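Local atomic coordinates of predicted ATPase of the ABC class (Vibrio vulnificus, PDB entry 5D6A), a protein that binds the ATP analogue AMP-PNP and probably hydrolyses ATP as an ABC-class ATPase. Residues Ala345-Ser350 and Ser356-Asp361; Glu349-Gly354 and Leu401-Ile406; Ile138-Arg143 and Arg171-Glu176. All blocks are in the same frame, centred on the assembly; numbering follows the deposited sequence.

Contact 1. Residues Ala345-Ser350 and Ser356-Asp361; sequences AWLQES and STLLID
Ser350, which touches Leu358 across the contact, is tied back to a flat group of its own helix, the peptide carbonyl of Trp346. The two donors reach Trp346 O from opposite faces of the carbonyl plane: the backbone Ser350 N on one, and Ser350 OG on the other at 2.8 Å. The hydroxyl stands above the plane, 37° out of it. With OG beside the backbone N (chi1 -54°), the hydroxyl folds back along the helix, so its polar end is satisfied while CB faces the strand. The Trp346 indole takes no part across the segments; it makes a cation-pi contact with Arg565 and lies on Met301.

The apolar work falls to Leu358, whose CB points at the helix and whose two methyls divide the partners. CD2 lies 3.8 Å from Ser350 CB, and CD1 meets Leu347 CD1 at 3.2 Å, a short distance, doubtful in detail at this resolution. The two leucine side chains cross at about a right angle. Leu347, with CG anti to the backbone N (chi1 179°), brings its CD1 end near the strand although CB does not point at it. Leu397 of helix 390-401 also covers Leu358.

Strand 357-361 ends at Asp361, which touches the bound AMP-PNP and hydrogen-bonds to Ser272 of the probable Walker A loop. A hydrophobic strand ending in such an aspartate is consistent with the Walker B element of a P-loop ATPase.

Contact 2. Residues Glu349-Gly354 and Leu401-Ile406; sequences ESVEAG and LEISTI
Val351 straddles two apolar side chains, giving one methyl to each. CG1 lies 3.9 Å from Leu401 CD1, and CG2 lies 4.1 Å from Ile403 CD1. In both pairs the side chains cross at about a right angle, and both distances are ordinary methyl-to-methyl packing. The valine torsion (chi1 176°, CG1 anti to the backbone N) decides which methyl meets which partner: CG1 faces Leu401, CG2 faces Ile403. Leu401 and Ile403 each direct CB at helix 339-352 and reach it through their terminal methyls.

In the next shell, Glu402 between them takes a positive phi (56°), the first residue to leave helical angles after helix 390-401, and the chain turns there, consistent with both side chains reaching one valine. A backbone hydrogen bond joins Ile403 to Leu397 and ties the turn to the helix. Ile403 also rests on Leu358 of the neighbouring strand, whereas Leu401 extends to Leu456 and Thr458, so the buried and more peripheral sides of the contact are held by different neighbours.

On the other segment, Gly354 (phi 83°) ends the helix in a Schellman motif, its N bonding to Val351 O at 2.9 Å; Ala353 N to Glu349 O, 3.1 Å, is a regular helical bond of the last turn. Glu352, on the same turn, forms a salt bridge with Arg462.

Since Leu358 touches both helices, 339-352 and 390-401 cover the same face of the mixed, largely parallel sheet; the latter precedes strand 404-408 in the beta-alpha-beta crossover from strand 357-361, as expected of a P-loop ATPase domain.

Contact 3. Residues Ile138-Arg143 and Arg171-Glu176; sequences IELRFR and RRSTIE
A small buried van der Waals contact joins strand 137-144 to the chain around the end of helix 155-172, with Ile138 and Leu140 meeting Ser173 and Thr174. Ile138 CG2 lies 4.2 Å from Thr174 CG2, the two side chains sliding past each other in opposite directions. Leu140 uses one methyl for both partners: CD1 is 3.9 Å from Ser173 OG and 4.3 Å from Thr174 CG2.

Although a hydroxyl faces Leu140, it has a polar partner behind it. Ser173 OG hydrogen-bonds to Phe169 O, and Thr174 OG1 to Ile170 O, both one turn back in the helix; Arg77 NH2 also bonds to Thr174 OG1. The threonine torsion (chi1 54°) sets OG1 between its backbone N and carbonyl carbon, leaving CG2 beside the N and directed at the strand. Strand 137-144 belongs to the antiparallel sheet of the N-terminal region, and helices 92-109 and 155-172 cover this face of it, as Leu140 also touches Ile102, Phe106 and Ile170.

Glu139 and Arg141 lie on the other face of the strand. Arg141 NE bonds to Glu139 OE2 at 3.0 Å with a nearly straight N-H angle of 162°, forming a salt bridge. Glu139 OE2 sits close to the guanidinium plane but is itself met from above the carboxylate plane, 62° out of it. Arg74, on the adjacent strand 71-78, forms a second salt bridge with that same oxygen.

In the fold
Contacts 1 and 2 use overlapping parts of helix 339-352 against one sheet: their centres are 6 Å apart, and they share Glu349 and Ser350. Backbone pairing joins them at the start of the strands, Ser356 O to Ser404 N at 2.9 Å being a probable hydrogen bond. Contact 1 is fully buried and leads toward the nucleotide through Asp361, whereas contact 2, on the same face of the sheet, is only partly buried. Contact 3 is buried too, but its centre lies about 40 Å from the centres of both others, in the N-terminal region. Contact 2 is purely aliphatic; contacts 1 and 3 include serine or threonine side chains whose hydroxyls bond to helix carbonyls.

Contact 1. Residues Ala345-Ser350 and Ser356-Asp361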
loop_
_atom_site.group_PDB
_atom_site.type_symbol
_atom_site.label_atom_id
_atom_site.label_comp_id
_atom_site.label_asym_id
_atom_site.label_seq_id
_atom_site.Cartn_x
_atom_site.Cartn_y
_atom_site.Cartn_z
ATOM N N ALA A 345 -12.947 -9.714 12.550
ATOM C CA ALA A 345 -13.229 -10.607 11.443
ATOM C C ALA A 345 -11.974 -11.390 11.090
ATOM O O ALA A 345 -12.016 -12.612 10.993
ATOM C CB ALA A 345 -13.724 -9.821 10.243
ATOM N N TRP A 346 -10.857 -10.681 10.925
ATOM C CA TRP A 346 -9.579 -11.311 10.583
ATOM C C TRP A 346 -9.270 -12.397 11.607
ATOM O O TRP A 346 -8.868 -13.510 11.260
ATOM C CB TRP A 346 -8.434 -10.290 10.614
ATOM C CG TRP A 346 -7.200 -10.719 9.852
ATOM C CD1 TRP A 346 -6.772 -11.999 9.619
ATOM C CD2 TRP A 346 -6.186 -9.862 9.318
ATOM N NE1 TRP A 346 -5.595 -11.986 8.915
ATOM C CE2 TRP A 346 -5.206 -10.687 8.727
ATOM C CE3 TRP A 346 -6.027 -8.478 9.253
ATOM C CZ2 TRP A 346 -4.083 -10.172 8.086
ATOM C CZ3 TRP A 346 -4.909 -7.969 8.619
ATOM C CH2 TRP A 346 -3.953 -8.814 8.045
ATOM N N LEU A 347 -9.457 -12.055 12.879
ATOM C CA LEU A 347 -9.191 -12.982 13.969
ATOM C C LEU A 347 -9.988 -14.269 13.786
ATOM O O LEU A 347 -9.415 -15.358 13.727
ATOM C CB LEU A 347 -9.507 -12.324 15.318
ATOM C CG LEU A 347 -9.320 -13.165 16.584
ATOM C CD1 LEU A 347 -7.946 -13.803 16.638
ATOM C CD2 LEU A 347 -9.549 -12.305 17.815
ATOM N N GLN A 348 -11.305 -14.131 13.667
ATOM C CA GLN A 348 -12.182 -15.284 13.494
ATOM C C GLN A 348 -11.800 -16.099 12.258
ATOM O O GLN A 348 -11.783 -17.328 12.303
ATOM C CB GLN A 348 -13.636 -14.833 13.380
ATOM C CG GLN A 348 -14.629 -15.984 13.384
ATOM C CD GLN A 348 -14.605 -16.773 14.683
ATOM O OE1 GLN A 348 -14.459 -16.207 15.770
ATOM N NE2 GLN A 348 -14.764 -18.084 14.576
ATOM N N GLU A 349 -11.495 -15.408 11.162
ATOM C CA GLU A 349 -11.105 -16.065 9.915
ATOM C C GLU A 349 -9.858 -16.920 10.093
ATOM O O GLU A 349 -9.734 -17.979 9.481
ATOM C CB GLU A 349 -10.875 -15.030 8.811
ATOM C CG GLU A 349 -12.149 -14.348 8.330
ATOM C CD GLU A 349 -11.891 -13.144 7.431
ATOM O OE1 GLU A 349 -10.750 -12.632 7.407
ATOM O OE2 GLU A 349 -12.843 -12.694 6.758
ATOM N N SER A 350 -8.939 -16.459 10.936
ATOM C CA SER A 350 -7.698 -17.197 11.192
ATOM C C SER A 350 -7.978 -18.485 11.983
ATOM O O SER A 350 -7.386 -19.536 11.717
ATOM C CB SER A 350 -6.704 -16.306 11.936
ATOM O OG SER A 350 -6.506 -15.092 11.229
ATOM N N SER A 356 -2.492 -21.690 14.413
ATOM C CA SER A 356 -2.084 -22.061 15.772
ATOM C C SER A 356 -1.466 -20.891 16.523
ATOM O O SER A 356 -1.351 -20.918 17.751
ATOM C CB SER A 356 -1.065 -23.194 15.724
ATOM O OG SER A 356 -1.570 -24.328 15.057
ATOM N N THR A 357 -1.054 -19.867 15.786
ATOM C CA THR A 357 -0.425 -18.717 16.407
ATOM C C THR A 357 -0.896 -17.423 15.764
ATOM O O THR A 357 -1.064 -17.344 14.549
ATOM C CB THR A 357 1.108 -18.823 16.310
ATOM O OG1 THR A 357 1.536 -20.065 16.893
ATOM C CG2 THR A 357 1.781 -17.657 17.023
ATOM N N LEU A 358 -1.115 -16.415 16.601
ATOM C CA LEU A 358 -1.572 -15.110 16.151
ATOM C C LEU A 358 -0.562 -14.064 16.574
ATOM O O LEU A 358 -0.156 -14.026 17.731
ATOM C CB LEU A 358 -2.933 -14.793 16.762
ATOM C CG LEU A 358 -4.054 -15.771 16.415
ATOM C CD1 LEU A 358 -5.280 -15.487 17.266
ATOM C CD2 LEU A 358 -4.390 -15.718 14.933
ATOM N N LEU A 359 -0.155 -13.220 15.634
ATOM C CA LEU A 359 0.818 -12.173 15.910
ATOM C C LEU A 359 0.109 -10.831 15.879
ATOM O O LEU A 359 -0.629 -10.543 14.946
ATOM C CB LEU A 359 1.943 -12.216 14.873
ATOM C CG LEU A 359 2.583 -13.598 14.682
ATOM C CD1 LEU A 359 3.647 -13.549 13.597
ATOM C CD2 LEU A 359 3.168 -14.125 15.986
ATOM N N ILE A 360 0.322 -10.016 16.908
ATOM C CA ILE A 360 -0.325 -8.707 17.005
ATOM C C ILE A 360 0.654 -7.635 17.450
ATOM O O ILE A 360 1.499 -7.876 18.308
ATOM C CB ILE A 360 -1.507 -8.742 17.997
ATOM C CG1 ILE A 360 -2.564 -9.737 17.511
ATOM C CG2 ILE A 360 -2.114 -7.352 18.161
ATOM C CD1 ILE A 360 -3.747 -9.886 18.439
ATOM N N ASP A 361 0.532 -6.450 16.856
ATOM C CA ASP A 361 1.384 -5.315 17.195
ATOM C C ASP A 361 0.474 -4.152 17.563
ATOM O O ASP A 361 -0.248 -3.626 16.716
ATOM C CB ASP A 361 2.298 -4.953 16.021
ATOM C CG ASP A 361 3.308 -3.867 16.371
ATOM O OD1 ASP A 361 3.127 -3.170 17.391
ATOM O OD2 ASP A 361 4.289 -3.707 15.613
#

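Contact 2. Residues Glu349-Gly354 and Leu401-Ile406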
loop_
_atom_site.group_PDB
_atom_site.type_symbol
_atom_site.label_atom_id
_atom_site.label_comp_id
_atom_site.label_asym_id
_atom_site.label_seq_id
_atom_site.Cartn_x
_atom_site.Cartn_y
_atom_site.Cartn_z
ATOM N N GLU A 349 -11.495 -15.408 11.162
ATOM C CA GLU A 349 -11.105 -16.065 9.915
ATOM C C GLU A 349 -9.858 -16.920 10.093
ATOM O O GLU A 349 -9.734 -17.979 9.481
ATOM C CB GLU A 349 -10.875 -15.030 8.811
ATOM C CG GLU A 349 -12.149 -14.348 8.330
ATOM C CD GLU A 349 -11.891 -13.144 7.431
ATOM O OE1 GLU A 349 -10.750 -12.632 7.407
ATOM O OE2 GLU A 349 -12.843 -12.694 6.758
ATOM N N SER A 350 -8.939 -16.459 10.936
ATOM C CA SER A 350 -7.698 -17.197 11.192
ATOM C C SER A 350 -7.978 -18.485 11.983
ATOM O O SER A 350 -7.386 -19.536 11.717
ATOM C CB SER A 350 -6.704 -16.306 11.936
ATOM O OG SER A 350 -6.506 -15.092 11.229
ATOM N N VAL A 351 -8.884 -18.397 12.951
ATOM C CA VAL A 351 -9.261 -19.564 13.731
ATOM C C VAL A 351 -9.909 -20.577 12.790
ATOM O O VAL A 351 -9.571 -21.760 12.808
ATOM C CB VAL A 351 -10.245 -19.206 14.862
ATOM C CG1 VAL A 351 -10.691 -20.464 15.603
ATOM C CG2 VAL A 351 -9.618 -18.205 15.823
ATOM N N GLU A 352 -10.818 -20.089 11.947
ATOM C CA GLU A 352 -11.523 -20.928 10.982
ATOM C C GLU A 352 -10.533 -21.723 10.130
ATOM O O GLU A 352 -10.707 -22.921 9.922
ATOM C CB GLU A 352 -12.399 -20.066 10.062
ATOM C CG GLU A 352 -13.429 -20.850 9.250
ATOM C CD GLU A 352 -14.103 -20.015 8.171
ATOM O OE1 GLU A 352 -13.389 -19.395 7.354
ATOM O OE2 GLU A 352 -15.348 -20.009 8.109
ATOM N N ALA A 353 -9.489 -21.048 9.659
ATOM C CA ALA A 353 -8.469 -21.665 8.798
ATOM C C ALA A 353 -7.475 -22.567 9.540
ATOM O O ALA A 353 -6.615 -23.183 8.912
ATOM C CB ALA A 353 -7.716 -20.584 8.029
ATOM N N GLY A 354 -7.567 -22.622 10.865
ATOM C CA GLY A 354 -6.684 -23.483 11.649
ATOM C C GLY A 354 -5.318 -22.906 11.978
ATOM O O GLY A 354 -4.317 -23.623 11.949
ATOM N N LEU A 401 -8.782 -23.505 22.681
ATOM C CA LEU A 401 -8.366 -23.856 21.322
ATOM C C LEU A 401 -6.865 -24.106 21.186
ATOM O O LEU A 401 -6.395 -24.458 20.109
ATOM C CB LEU A 401 -8.796 -22.752 20.355
ATOM C CG LEU A 401 -10.286 -22.393 20.401
ATOM C CD1 LEU A 401 -10.592 -21.249 19.446
ATOM C CD2 LEU A 401 -11.151 -23.603 20.082
ATOM N N GLU A 402 -6.120 -23.935 22.274
ATOM C CA GLU A 402 -4.669 -24.132 22.258
ATOM C C GLU A 402 -3.986 -23.259 21.197
ATOM O O GLU A 402 -3.030 -23.682 20.548
ATOM C CB GLU A 402 -4.321 -25.618 22.079
ATOM C CG GLU A 402 -4.851 -26.498 23.205
ATOM C CD GLU A 402 -4.452 -27.961 23.075
ATOM O OE1 GLU A 402 -3.819 -28.328 22.061
ATOM O OE2 GLU A 402 -4.775 -28.748 23.990
ATOM N N ILE A 403 -4.488 -22.035 21.039
ATOM C CA ILE A 403 -3.929 -21.079 20.085
ATOM C C ILE A 403 -3.035 -20.078 20.812
ATOM O O ILE A 403 -3.493 -19.351 21.693
ATOM C CB ILE A 403 -5.035 -20.315 19.330
ATOM C CG1 ILE A 403 -5.855 -21.292 18.478
ATOM C CG2 ILE A 403 -4.424 -19.228 18.447
ATOM C CD1 ILE A 403 -7.018 -20.651 17.748
ATOM N N SER A 404 -1.760 -20.045 20.437
ATOM C CA SER A 404 -0.803 -19.129 21.055
ATOM C C SER A 404 -0.880 -17.733 20.436
ATOM O O SER A 404 -1.347 -17.562 19.310
ATOM C CB SER A 404 0.612 -19.684 20.932
ATOM O OG SER A 404 0.719 -20.937 21.590
ATOM N N THR A 405 -0.422 -16.737 21.187
ATOM C CA THR A 405 -0.450 -15.355 20.727
ATOM C C THR A 405 0.764 -14.589 21.230
ATOM O O THR A 405 1.104 -14.653 22.412
ATOM C CB THR A 405 -1.723 -14.631 21.211
ATOM O OG1 THR A 405 -2.883 -15.326 20.738
ATOM C CG2 THR A 405 -1.761 -13.199 20.700
ATOM N N ILE A 406 1.411 -13.865 20.323
ATOM C CA ILE A 406 2.572 -13.055 20.661
ATOM C C ILE A 406 2.177 -11.613 20.362
ATOM O O ILE A 406 1.757 -11.304 19.243
ATOM C CB ILE A 406 3.811 -13.471 19.850
ATOM C CG1 ILE A 406 4.015 -14.987 19.948
ATOM C CG2 ILE A 406 5.041 -12.722 20.344
ATOM C CD1 ILE A 406 5.187 -15.508 19.149
#

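Contact 3. Residues Ile138-Arg143 and Arg171-Glu176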
loop_
_atom_site.group_PDB
_atom_site.type_symbol
_atom_site.label_atom_id
_atom_site.label_comp_id
_atom_site.label_asym_id
_atom_site.label_seq_id
_atom_site.Cartn_x
_atom_site.Cartn_y
_atom_site.Cartn_z
ATOM N N ILE A 138 15.453 -32.875 -13.637
ATOM C CA ILE A 138 15.339 -31.497 -13.187
ATOM C C ILE A 138 14.673 -30.649 -14.266
ATOM O O ILE A 138 15.010 -30.761 -15.447
ATOM C CB ILE A 138 16.734 -30.911 -12.885
ATOM C CG1 ILE A 138 17.492 -31.822 -11.912
ATOM C CG2 ILE A 138 16.616 -29.499 -12.331
ATOM C CD1 ILE A 138 18.898 -31.364 -11.596
ATOM N N GLU A 139 13.725 -29.806 -13.862
ATOM C CA GLU A 139 13.038 -28.925 -14.803
ATOM C C GLU A 139 13.267 -27.464 -14.435
ATOM O O GLU A 139 13.116 -27.073 -13.277
ATOM C CB GLU A 139 11.536 -29.225 -14.856
ATOM C CG GLU A 139 10.772 -28.310 -15.808
ATOM C CD GLU A 139 9.297 -28.648 -15.925
ATOM O OE1 GLU A 139 8.875 -29.722 -15.442
ATOM O OE2 GLU A 139 8.557 -27.833 -16.514
ATOM N N LEU A 140 13.635 -26.668 -15.437
ATOM C CA LEU A 140 13.869 -25.243 -15.263
ATOM C C LEU A 140 12.796 -24.474 -16.003
ATOM O O LEU A 140 12.425 -24.838 -17.121
ATOM C CB LEU A 140 15.225 -24.843 -15.834
ATOM C CG LEU A 140 16.450 -25.578 -15.303
ATOM C CD1 LEU A 140 17.687 -25.061 -16.019
ATOM C CD2 LEU A 140 16.581 -25.421 -13.795
ATOM N N ARG A 141 12.300 -23.414 -15.378
ATOM C CA ARG A 141 11.294 -22.563 -15.988
ATOM C C ARG A 141 11.773 -21.127 -15.879
ATOM O O ARG A 141 12.164 -20.679 -14.801
ATOM C CB ARG A 141 9.943 -22.741 -15.312
ATOM C CG ARG A 141 9.403 -24.158 -15.400
ATOM C CD ARG A 141 7.978 -24.219 -14.887
ATOM N NE ARG A 141 7.427 -25.566 -14.936
ATOM C CZ ARG A 141 6.233 -25.901 -14.456
ATOM N NH1 ARG A 141 5.456 -24.991 -13.876
ATOM N NH2 ARG A 141 5.819 -27.156 -14.544
ATOM N N PHE A 142 11.740 -20.413 -16.999
ATOM C CA PHE A 142 12.233 -19.047 -17.052
ATOM C C PHE A 142 11.671 -18.300 -18.256
ATOM O O PHE A 142 10.924 -18.866 -19.056
ATOM C CB PHE A 142 13.766 -19.078 -17.117
ATOM C CG PHE A 142 14.300 -19.976 -18.194
ATOM C CD1 PHE A 142 14.529 -21.320 -17.939
ATOM C CD2 PHE A 142 14.552 -19.486 -19.466
ATOM C CE1 PHE A 142 15.009 -22.158 -18.929
ATOM C CE2 PHE A 142 15.032 -20.317 -20.462
ATOM C CZ PHE A 142 15.260 -21.656 -20.193
ATOM N N ARG A 143 12.036 -17.026 -18.374
ATOM C CA ARG A 143 11.583 -16.187 -19.478
ATOM C C ARG A 143 12.741 -15.792 -20.391
ATOM O O ARG A 143 13.901 -15.799 -19.978
ATOM C CB ARG A 143 10.922 -14.921 -18.940
ATOM C CG ARG A 143 9.669 -15.150 -18.114
ATOM C CD ARG A 143 9.165 -13.818 -17.587
ATOM N NE ARG A 143 7.903 -13.911 -16.852
ATOM C CZ ARG A 143 6.688 -13.779 -17.391
ATOM N NH1 ARG A 143 6.534 -13.557 -18.696
ATOM N NH2 ARG A 143 5.614 -13.876 -16.615
ATOM N N ARG A 171 22.984 -25.972 -18.827
ATOM C CA ARG A 171 23.919 -27.048 -18.497
ATOM C C ARG A 171 24.687 -26.751 -17.215
ATOM O O ARG A 171 24.607 -27.510 -16.252
ATOM C CB ARG A 171 24.898 -27.304 -19.649
ATOM C CG ARG A 171 24.244 -27.898 -20.886
ATOM C CD ARG A 171 25.260 -28.247 -21.961
ATOM N NE ARG A 171 24.613 -28.818 -23.146
ATOM C CZ ARG A 171 24.300 -28.146 -24.253
ATOM N NH1 ARG A 171 24.591 -26.857 -24.383
ATOM N NH2 ARG A 171 23.705 -28.782 -25.258
ATOM N N ARG A 172 25.410 -25.639 -17.202
ATOM C CA ARG A 172 26.216 -25.256 -16.039
ATOM C C ARG A 172 25.444 -25.246 -14.720
ATOM O O ARG A 172 25.976 -25.643 -13.683
ATOM C CB ARG A 172 26.856 -23.887 -16.262
ATOM C CG ARG A 172 27.875 -23.852 -17.389
ATOM C CD ARG A 172 28.427 -22.448 -17.563
ATOM N NE ARG A 172 29.194 -22.012 -16.397
ATOM C CZ ARG A 172 29.643 -20.775 -16.207
ATOM N NH1 ARG A 172 29.387 -19.818 -17.095
ATOM N NH2 ARG A 172 30.338 -20.485 -15.112
ATOM N N SER A 173 24.193 -24.799 -14.761
ATOM C CA SER A 173 23.375 -24.732 -13.551
ATOM C C SER A 173 22.908 -26.107 -13.075
ATOM O O SER A 173 22.475 -26.248 -11.934
ATOM C CB SER A 173 22.154 -23.834 -13.776
ATOM O OG SER A 173 21.275 -24.404 -14.731
ATOM N N THR A 174 22.991 -27.110 -13.947
ATOM C CA THR A 174 22.548 -28.468 -13.607
ATOM C C THR A 174 23.619 -29.544 -13.827
ATOM O O THR A 174 23.331 -30.610 -14.366
ATOM C CB THR A 174 21.295 -28.845 -14.415
ATOM O OG1 THR A 174 21.565 -28.663 -15.807
ATOM C CG2 THR A 174 20.121 -27.970 -14.018
ATOM N N ILE A 175 24.849 -29.248 -13.411
ATOM C CA ILE A 175 25.969 -30.192 -13.494
ATOM C C ILE A 175 26.797 -30.044 -12.222
ATOM O O ILE A 175 27.401 -28.996 -11.983
ATOM C CB ILE A 175 26.851 -29.962 -14.737
ATOM C CG1 ILE A 175 26.068 -30.290 -16.010
ATOM C CG2 ILE A 175 28.093 -30.842 -14.680
ATOM C CD1 ILE A 175 26.829 -30.034 -17.293
ATOM N N GLU A 176 26.811 -31.100 -11.413
ATOM C CA GLU A 176 27.523 -31.115 -10.129
ATOM C C GLU A 176 28.818 -30.287 -10.120
ATOM O O GLU A 176 28.935 -29.320 -9.366
ATOM C CB GLU A 176 27.815 -32.566 -9.713
ATOM C CG GLU A 176 28.479 -32.714 -8.350
ATOM C CD GLU A 176 28.813 -34.156 -7.996
ATOM O OE1 GLU A 176 28.724 -35.040 -8.877
ATOM O OE2 GLU A 176 29.181 -34.406 -6.830
#